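Ribokinase (Staphylococcus aureus, PDB 3RY7) catalyses the ATP- and magnesium-dependent phosphorylation of D-ribose at O-5, giving ribose 5-phosphate for nucleotide and amino acid synthesis or the pentose phosphate pathway. Local coordinates at residues 5-10 against 55-60; 175-180 against 212-217; 260-265 against 275-280. All coordinates share one frame; numbering follows the deposited sequence.

Interaction 1 (5-10 against 55-60)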
loop_
_atom_site.group_PDB
_atom_site.type_symbol
_atom_site.label_atom_id
_atom_site.label_comp_id
_atom_site.label_asym_id
_atom_site.label_seq_id
_atom_site.Cartn_x
_atom_site.Cartn_y
_atom_site.Cartn_z
ATOM N N VAL A 5 6.356 9.918 -25.864
ATOM C CA VAL A 5 7.424 10.163 -24.916
ATOM C C VAL A 5 8.455 9.033 -24.992
ATOM O O VAL A 5 8.100 7.859 -24.930
ATOM C CB VAL A 5 6.863 10.318 -23.469
ATOM C CG1 VAL A 5 7.975 10.497 -22.467
ATOM C CG2 VAL A 5 5.872 11.484 -23.393
ATOM N N VAL A 6 9.722 9.396 -25.172
ATOM C CA VAL A 6 10.816 8.444 -25.036
ATOM C C VAL A 6 11.529 8.773 -23.758
ATOM O O VAL A 6 11.897 9.925 -23.529
ATOM C CB VAL A 6 11.844 8.540 -26.201
ATOM C CG1 VAL A 6 13.083 7.716 -25.891
ATOM C CG2 VAL A 6 11.220 8.089 -27.514
ATOM N N ILE A 7 11.701 7.769 -22.909
ATOM C CA ILE A 7 12.535 7.911 -21.722
ATOM C C ILE A 7 13.885 7.255 -21.987
ATOM O O ILE A 7 13.960 6.136 -22.471
ATOM C CB ILE A 7 11.869 7.280 -20.466
ATOM C CG1 ILE A 7 10.446 7.818 -20.284
ATOM C CG2 ILE A 7 12.683 7.544 -19.230
ATOM C CD1 ILE A 7 10.367 9.328 -19.969
ATOM N N LEU A 8 14.935 7.955 -21.662
ATOM C CA LEU A 8 16.246 7.408 -21.679
ATOM C C LEU A 8 16.752 7.367 -20.280
ATOM O O LEU A 8 16.906 8.378 -19.676
ATOM C CB LEU A 8 17.161 8.245 -22.530
ATOM C CG LEU A 8 18.570 7.711 -22.661
ATOM C CD1 LEU A 8 18.631 6.534 -23.528
ATOM C CD2 LEU A 8 19.496 8.755 -23.079
ATOM N N GLY A 9 16.990 6.180 -19.759
ATOM C CA GLY A 9 17.458 6.116 -18.390
ATOM C C GLY A 9 17.637 4.741 -17.782
ATOM O O GLY A 9 17.717 3.726 -18.483
ATOM N N SER A 10 17.708 4.729 -16.455
ATOM C CA SER A 10 18.163 3.571 -15.706
ATOM C C SER A 10 17.043 2.607 -15.321
ATOM O O SER A 10 15.900 3.006 -15.073
ATOM C CB SER A 10 18.844 4.052 -14.432
ATOM O OG SER A 10 17.925 4.793 -13.634
ATOM N N ALA A 55 0.633 8.318 -21.884
ATOM C CA ALA A 55 1.513 8.811 -22.936
ATOM C C ALA A 55 1.988 7.604 -23.747
ATOM O O ALA A 55 2.111 6.499 -23.214
ATOM C CB ALA A 55 2.691 9.573 -22.337
ATOM N N ASP A 56 2.205 7.810 -25.042
ATOM C CA ASP A 56 2.790 6.807 -25.920
ATOM C C ASP A 56 4.252 6.644 -25.518
ATOM O O ASP A 56 5.097 7.461 -25.914
ATOM C CB ASP A 56 2.747 7.324 -27.357
ATOM C CG ASP A 56 1.900 6.471 -28.271
ATOM O OD1 ASP A 56 2.486 5.814 -29.162
ATOM O OD2 ASP A 56 0.655 6.482 -28.118
ATOM N N THR A 57 4.561 5.608 -24.740
ATOM C CA THR A 57 5.891 5.507 -24.133
ATOM C C THR A 57 6.832 4.446 -24.711
ATOM O O THR A 57 6.443 3.302 -24.948
ATOM C CB THR A 57 5.795 5.269 -22.627
ATOM O OG1 THR A 57 4.807 6.139 -22.070
ATOM C CG2 THR A 57 7.168 5.500 -21.954
ATOM N N THR A 58 8.082 4.855 -24.907
ATOM C CA THR A 58 9.166 3.972 -25.302
ATOM C C THR A 58 10.298 4.208 -24.311
ATOM O O THR A 58 10.578 5.353 -23.945
ATOM C CB THR A 58 9.644 4.302 -26.721
ATOM O OG1 THR A 58 8.543 4.172 -27.625
ATOM C CG2 THR A 58 10.766 3.376 -27.155
ATOM N N PHE A 59 10.924 3.131 -23.845
ATOM C CA PHE A 59 11.959 3.226 -22.813
ATOM C C PHE A 59 13.258 2.636 -23.332
ATOM O O PHE A 59 13.314 1.465 -23.696
ATOM C CB PHE A 59 11.514 2.494 -21.540
ATOM C CG PHE A 59 12.452 2.643 -20.371
ATOM C CD1 PHE A 59 13.258 3.761 -20.235
ATOM C CD2 PHE A 59 12.512 1.666 -19.387
ATOM C CE1 PHE A 59 14.110 3.900 -19.142
ATOM C CE2 PHE A 59 13.357 1.802 -18.301
ATOM C CZ PHE A 59 14.156 2.913 -18.172
ATOM N N ILE A 60 14.289 3.470 -23.393
ATOM C CA ILE A 60 15.615 3.047 -23.787
ATOM C C ILE A 60 16.403 2.863 -22.510
ATOM O O ILE A 60 16.681 3.820 -21.791
ATOM C CB ILE A 60 16.320 4.091 -24.666
ATOM C CG1 ILE A 60 15.517 4.393 -25.934
ATOM C CG2 ILE A 60 17.683 3.609 -25.053
ATOM C CD1 ILE A 60 16.087 5.578 -26.735
#
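The ring of F59 lies against I7 and the backbone of G9 and S10 beyond it. CG is anti to the backbone N (chi1 -174°), and CD1 of F59 comes 3.3 Å from O of I7, which sits at the ring edge; the same CD1 packs on CB of I7 at 3.8 Å. Further out, CE1 of F59 meets CG2 of I7 at 3.9 Å and also reaches the backbone of G9. At the tip, CZ of F59 approaches O of S10 at 3.6 Å, again at the edge. F59 also meets A47 of helix 42-52 and the ring of F76, the two ring planes near 90° apart.

The backbones pair in a parallel ladder of five bonds, from V5 N to D56 O through to G9 N to I60 O (3.1 Å). On the other face of the sheet, CD1 of L8 meets CG2 of I60 at a tight 3.4 Å, and CG1 of V6 touches CD1 of I60. V6 and T58 turn to helix 128-132, I7 and T57 to helix 42-52. Past the ladder S10 OG bonds to E142, a probable substrate ligand: neighbouring parallel strands leading to a site at their C-terminal ends, as in the ribokinase fold.

Interaction 2 (175-180 against 212-217)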
loop_
_atom_site.group_PDB
_atom_site.type_symbol
_atom_site.label_atom_id
_atom_site.label_comp_id
_atom_site.label_asym_id
_atom_site.label_seq_id
_atom_site.Cartn_x
_atom_site.Cartn_y
_atom_site.Cartn_z
ATOM N N GLU A 175 28.481 20.911 -23.611
ATOM C CA GLU A 175 28.017 20.071 -24.704
ATOM C C GLU A 175 26.616 19.498 -24.419
ATOM O O GLU A 175 25.833 19.259 -25.342
ATOM C CB GLU A 175 29.037 18.961 -24.966
ATOM C CG GLU A 175 28.809 18.161 -26.240
ATOM C CD GLU A 175 29.899 17.108 -26.456
ATOM O OE1 GLU A 175 29.568 15.957 -26.837
ATOM O OE2 GLU A 175 31.094 17.433 -26.228
ATOM N N LEU A 176 26.300 19.287 -23.140
ATOM C CA LEU A 176 24.984 18.780 -22.763
ATOM C C LEU A 176 24.050 19.931 -22.414
ATOM O O LEU A 176 22.897 19.960 -22.834
ATOM C CB LEU A 176 25.069 17.794 -21.581
ATOM C CG LEU A 176 23.695 17.326 -21.043
ATOM C CD1 LEU A 176 22.820 16.738 -22.140
ATOM C CD2 LEU A 176 23.823 16.342 -19.891
ATOM N N LEU A 177 24.556 20.865 -21.616
ATOM C CA LEU A 177 23.733 21.974 -21.138
ATOM C C LEU A 177 23.050 22.665 -22.295
ATOM O O LEU A 177 21.893 23.069 -22.196
ATOM C CB LEU A 177 24.576 22.977 -20.350
ATOM C CG LEU A 177 25.038 22.406 -19.010
ATOM C CD1 LEU A 177 26.051 23.333 -18.342
ATOM C CD2 LEU A 177 23.830 22.144 -18.122
ATOM N N SER A 178 23.767 22.769 -23.406
ATOM C CA SER A 178 23.285 23.534 -24.552
ATOM C C SER A 178 22.276 22.757 -25.383
ATOM O O SER A 178 21.779 23.267 -26.386
ATOM C CB SER A 178 24.465 23.930 -25.439
ATOM O OG SER A 178 24.910 22.809 -26.184
ATOM N N LEU A 179 21.989 21.519 -24.981
ATOM C CA LEU A 179 21.045 20.682 -25.707
ATOM C C LEU A 179 19.712 20.541 -24.972
ATOM O O LEU A 179 18.778 19.919 -25.483
ATOM C CB LEU A 179 21.647 19.286 -25.936
ATOM C CG LEU A 179 22.968 19.214 -26.713
ATOM C CD1 LEU A 179 23.445 17.746 -26.896
ATOM C CD2 LEU A 179 22.801 19.909 -28.057
ATOM N N ILE A 180 19.633 21.102 -23.770
ATOM C CA ILE A 180 18.470 20.914 -22.895
ATOM C C ILE A 180 17.421 21.994 -23.091
ATOM O O ILE A 180 17.721 23.179 -22.951
ATOM C CB ILE A 180 18.896 20.953 -21.424
ATOM C CG1 ILE A 180 19.935 19.866 -21.143
ATOM C CG2 ILE A 180 17.668 20.827 -20.495
ATOM C CD1 ILE A 180 20.693 20.085 -19.863
ATOM N N LEU A 212 18.383 30.072 -18.068
ATOM C CA LEU A 212 17.971 30.769 -19.273
ATOM C C LEU A 212 19.188 31.319 -20.009
ATOM O O LEU A 212 19.259 31.248 -21.236
ATOM C CB LEU A 212 16.988 31.889 -18.946
ATOM C CG LEU A 212 15.624 31.425 -18.424
ATOM C CD1 LEU A 212 14.935 32.556 -17.653
ATOM C CD2 LEU A 212 14.748 30.913 -19.560
ATOM N N SER A 213 20.156 31.843 -19.268
ATOM C CA SER A 213 21.290 32.500 -19.916
ATOM C C SER A 213 22.146 31.501 -20.694
ATOM O O SER A 213 22.857 31.876 -21.629
ATOM C CB SER A 213 22.152 33.279 -18.914
ATOM O OG SER A 213 23.082 32.437 -18.249
ATOM N N ILE A 214 22.081 30.228 -20.317
ATOM C CA ILE A 214 22.897 29.236 -21.008
ATOM C C ILE A 214 22.104 28.456 -22.055
ATOM O O ILE A 214 22.591 27.462 -22.616
ATOM C CB ILE A 214 23.677 28.319 -20.039
ATOM C CG1 ILE A 214 22.731 27.499 -19.157
ATOM C CG2 ILE A 214 24.644 29.149 -19.175
ATOM C CD1 ILE A 214 23.481 26.526 -18.276
ATOM N N GLY A 215 20.891 28.936 -22.333
ATOM C CA GLY A 215 20.128 28.446 -23.461
ATOM C C GLY A 215 18.979 27.512 -23.141
ATOM O O GLY A 215 18.249 27.108 -24.053
ATOM N N ILE A 216 18.821 27.147 -21.868
ATOM C CA ILE A 216 17.677 26.328 -21.454
ATOM C C ILE A 216 16.406 27.177 -21.426
ATOM O O ILE A 216 16.324 28.164 -20.695
ATOM C CB ILE A 216 17.888 25.672 -20.067
ATOM C CG1 ILE A 216 18.993 24.608 -20.134
ATOM C CG2 ILE A 216 16.591 25.042 -19.596
ATOM C CD1 ILE A 216 20.112 24.802 -19.135
ATOM N N LYS A 217 15.417 26.788 -22.218
ATOM C CA LYS A 217 14.226 27.614 -22.404
ATOM C C LYS A 217 13.213 27.565 -21.257
ATOM O O LYS A 217 12.471 28.522 -21.031
ATOM C CB LYS A 217 13.523 27.225 -23.696
ATOM C CG LYS A 217 13.446 28.347 -24.706
ATOM C CD LYS A 217 14.725 28.472 -25.491
ATOM C CE LYS A 217 14.439 28.291 -26.971
ATOM N NZ LYS A 217 15.332 29.131 -27.837
#
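The flat groups that I180 and I216 bring together are peptide units; no aromatic ring or guanidinium takes part. The C=O of I180 heads for the CA of I216, a CH···O contact of 3.5 Å between that O and CA. CG1 of I216 lies 3.4 Å from the same O of I180, coming in well above the plane of that carbonyl, and CB of I216 is 3.8 Å from it. O of L177 lies 3.9 Å from both CD1 and CG1 of I216, and here CG1 stays near the carbonyl plane.

The I180 and I216 side chains run alongside each other in the same direction, with CB of I180 3.9 Å from CG1 of I216. CG1 of I216 is anti to its own carbonyl carbon (chi1 -68°), which lets it touch both backbone oxygens and the I180 side chain at once. At the other end of the contact, CD1 of L177 meets CD1 of I214 at 4.1 Å, the two chains crossing at a slant.

No hydrogen bond links the two segments; each holds its own shape. L177 to I180 form a type I turn, and G215, with positive phi, is the C' residue of a Schellman motif closing helix 201-213, N of G215 bonded to O of L212 at 3.0 Å.

Away from the annotated sites, this is plain packing between two helix ends, each just before a strand of the central sheet. The strands that follow, 182-183 and 218-222, are parallel neighbours there. L176 and I180 rest on L164 of strand 161-165, and E175 and L176 touch I149 of helix 145-157.

Interaction 3 (260-265 against 275-280)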
loop_
_atom_site.group_PDB
_atom_site.type_symbol
_atom_site.label_atom_id
_atom_site.label_comp_id
_atom_site.label_asym_id
_atom_site.label_seq_id
_atom_site.Cartn_x
_atom_site.Cartn_y
_atom_site.Cartn_z
ATOM N N PHE A 260 4.107 15.186 -15.477
ATOM C CA PHE A 260 4.359 16.522 -16.012
ATOM C C PHE A 260 4.513 16.426 -17.511
ATOM O O PHE A 260 3.772 17.059 -18.259
ATOM C CB PHE A 260 5.621 17.130 -15.379
ATOM C CG PHE A 260 6.128 18.373 -16.078
ATOM C CD1 PHE A 260 7.322 18.344 -16.796
ATOM C CD2 PHE A 260 5.429 19.570 -16.006
ATOM C CE1 PHE A 260 7.807 19.488 -17.431
ATOM C CE2 PHE A 260 5.905 20.717 -16.647
ATOM C CZ PHE A 260 7.093 20.674 -17.360
ATOM N N VAL A 261 5.443 15.584 -17.946
ATOM C CA VAL A 261 5.700 15.401 -19.372
ATOM C C VAL A 261 4.500 14.823 -20.146
ATOM O O VAL A 261 4.278 15.186 -21.308
ATOM C CB VAL A 261 6.968 14.546 -19.605
ATOM C CG1 VAL A 261 7.133 14.226 -21.073
ATOM C CG2 VAL A 261 8.178 15.281 -19.080
ATOM N N SER A 262 3.726 13.937 -19.513
ATOM C CA SER A 262 2.537 13.373 -20.162
ATOM C C SER A 262 1.499 14.458 -20.505
ATOM O O SER A 262 0.738 14.342 -21.470
ATOM C CB SER A 262 1.886 12.303 -19.267
ATOM O OG SER A 262 1.249 12.874 -18.124
ATOM N N ARG A 263 1.499 15.518 -19.706
ATOM C CA ARG A 263 0.468 16.544 -19.751
ATOM C C ARG A 263 0.899 17.787 -20.550
ATOM O O ARG A 263 0.052 18.527 -21.061
ATOM C CB ARG A 263 0.089 16.924 -18.312
ATOM C CG ARG A 263 -0.844 18.115 -18.171
ATOM C CD ARG A 263 -2.084 17.940 -19.030
ATOM N NE ARG A 263 -2.904 16.813 -18.604
ATOM C CZ ARG A 263 -3.967 16.923 -17.808
ATOM N NH1 ARG A 263 -4.335 18.117 -17.341
ATOM N NH2 ARG A 263 -4.664 15.835 -17.483
ATOM N N LEU A 264 2.209 18.002 -20.665
ATOM C CA LEU A 264 2.750 19.189 -21.334
ATOM C C LEU A 264 2.390 19.233 -22.808
ATOM O O LEU A 264 2.624 18.268 -23.537
ATOM C CB LEU A 264 4.271 19.212 -21.231
ATOM C CG LEU A 264 4.933 20.491 -20.722
ATOM C CD1 LEU A 264 6.363 20.557 -21.222
ATOM C CD2 LEU A 264 4.162 21.747 -21.106
ATOM N N ASN A 265 1.829 20.354 -23.253
ATOM C CA ASN A 265 1.615 20.559 -24.685
ATOM C C ASN A 265 2.952 20.846 -25.343
ATOM O O ASN A 265 3.868 21.359 -24.691
ATOM C CB ASN A 265 0.640 21.714 -24.939
ATOM C CG ASN A 265 -0.784 21.368 -24.557
ATOM O OD1 ASN A 265 -1.141 20.190 -24.439
ATOM N ND2 ASN A 265 -1.614 22.392 -24.369
ATOM N N ILE A 275 2.215 21.255 -14.489
ATOM C CA ILE A 275 2.870 21.157 -13.190
ATOM C C ILE A 275 1.884 20.771 -12.075
ATOM O O ILE A 275 2.242 20.057 -11.122
ATOM C CB ILE A 275 3.609 22.459 -12.844
ATOM C CG1 ILE A 275 4.820 22.620 -13.778
ATOM C CG2 ILE A 275 4.026 22.469 -11.376
ATOM C CD1 ILE A 275 5.643 23.856 -13.511
ATOM N N ASP A 276 0.643 21.236 -12.218
ATOM C CA ASP A 276 -0.433 20.895 -11.295
ATOM C C ASP A 276 -0.737 19.400 -11.358
ATOM O O ASP A 276 -0.746 18.702 -10.338
ATOM C CB ASP A 276 -1.697 21.682 -11.639
ATOM C CG ASP A 276 -2.857 21.334 -10.725
ATOM O OD1 ASP A 276 -3.851 20.728 -11.196
ATOM O OD2 ASP A 276 -2.747 21.649 -9.525
ATOM N N PHE A 277 -0.997 18.928 -12.572
ATOM C CA PHE A 277 -1.217 17.514 -12.840
ATOM C C PHE A 277 -0.066 16.631 -12.346
ATOM O O PHE A 277 -0.299 15.550 -11.806
ATOM C CB PHE A 277 -1.410 17.307 -14.330
ATOM C CG PHE A 277 -1.704 15.887 -14.718
ATOM C CD1 PHE A 277 -3.017 15.428 -14.784
ATOM C CD2 PHE A 277 -0.676 15.013 -15.051
ATOM C CE1 PHE A 277 -3.303 14.118 -15.159
ATOM C CE2 PHE A 277 -0.951 13.702 -15.428
ATOM C CZ PHE A 277 -2.270 13.257 -15.485
ATOM N N GLY A 278 1.167 17.093 -12.539
ATOM C CA GLY A 278 2.335 16.369 -12.067
ATOM C C GLY A 278 2.345 16.273 -10.552
ATOM O O GLY A 278 2.698 15.241 -9.979
ATOM N N ASN A 279 1.973 17.366 -9.896
ATOM C CA ASN A 279 1.924 17.393 -8.443
ATOM C C ASN A 279 0.777 16.533 -7.899
ATOM O O ASN A 279 0.894 15.959 -6.815
ATOM C CB ASN A 279 1.861 18.830 -7.919
ATOM C CG ASN A 279 3.243 19.487 -7.832
ATOM O OD1 ASN A 279 4.239 18.837 -7.491
ATOM N ND2 ASN A 279 3.302 20.787 -8.130
ATOM N N LYS A 280 -0.312 16.423 -8.663
ATOM C CA LYS A 280 -1.388 15.498 -8.312
ATOM C C LYS A 280 -0.863 14.070 -8.330
ATOM O O LYS A 280 -0.855 13.386 -7.299
ATOM C CB LYS A 280 -2.584 15.619 -9.263
ATOM C CG LYS A 280 -3.550 16.752 -8.923
ATOM C CD LYS A 280 -4.617 16.902 -10.000
ATOM C CE LYS A 280 -5.368 18.230 -9.872
ATOM N NZ LYS A 280 -6.350 18.441 -10.986
#
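R263 lays its guanidinium over one face of the F277 ring in an off-centre cation-pi contact. The two planes are 33° apart, and CZ of R263 stands 4.1 Å from the centroid of the F277 ring. NH2 of R263 comes closest, 3.2 Å from both CD1 and CE1 of F277, so the group is offset toward the rim. The arginine gets there by bending at chi2 and chi3; CB of R263 lies near CD2 of the F277 ring, and its CG near CB of F277. From the same helix S262 sends OG to within 3.6 Å of CE2 of F277; that hydroxyl is hydrogen-bonded to the carbonyl of A259.

The fully buried part is where the backbones nearly meet. The CA atoms of F260 and G278 are 4.4 Å apart, and N of F260 is 4.0 Å from CA of G278, an approach that the glycine, with no side chain in between, permits. Beside it F260 and I275 run alongside each other, CE2 of F260 touching CG1 of I275 at 3.6 Å. All of F260, I275 and G278 are buried, as is F277.

R263, by contrast, is only partly buried, although its guanidinium still lies close over the F277 ring. Its NH1 has a long, weak ion pair with D273.

N279, probably an ATP ligand, lies beyond the contact, its ND2 hydrogen-bonded to OG1 of T228. V301 of the second subunit packs on F277 and K280. On its other side helix 252-263 rests V261 on F136 and V138 of strand 136-140, so it lies between the central sheet and helix 271-283.

Overall arrangement
From the N terminus, interaction 1 closes first: its 44 intervening residues hold strands 12-18 and 36-40 of the smaller sheet and helix 42-52 before the chain returns to pair with strand 4-8. Interaction 2 closes a later loop, of 31 residues, bringing together the approaches to strands 182-183 and 218-222. In interaction 3 nine residues separate the segments, including the start of helix 271-283. The three follow in series, with none nested or crossing. Interactions 1 and 3 touch, CG2 of V5 packing on CG1 of V261 at 3.8 Å, so helix 252-263 meets the central sheet there. Interaction 2 stands apart, its centre about 21 Å from that of interaction 1.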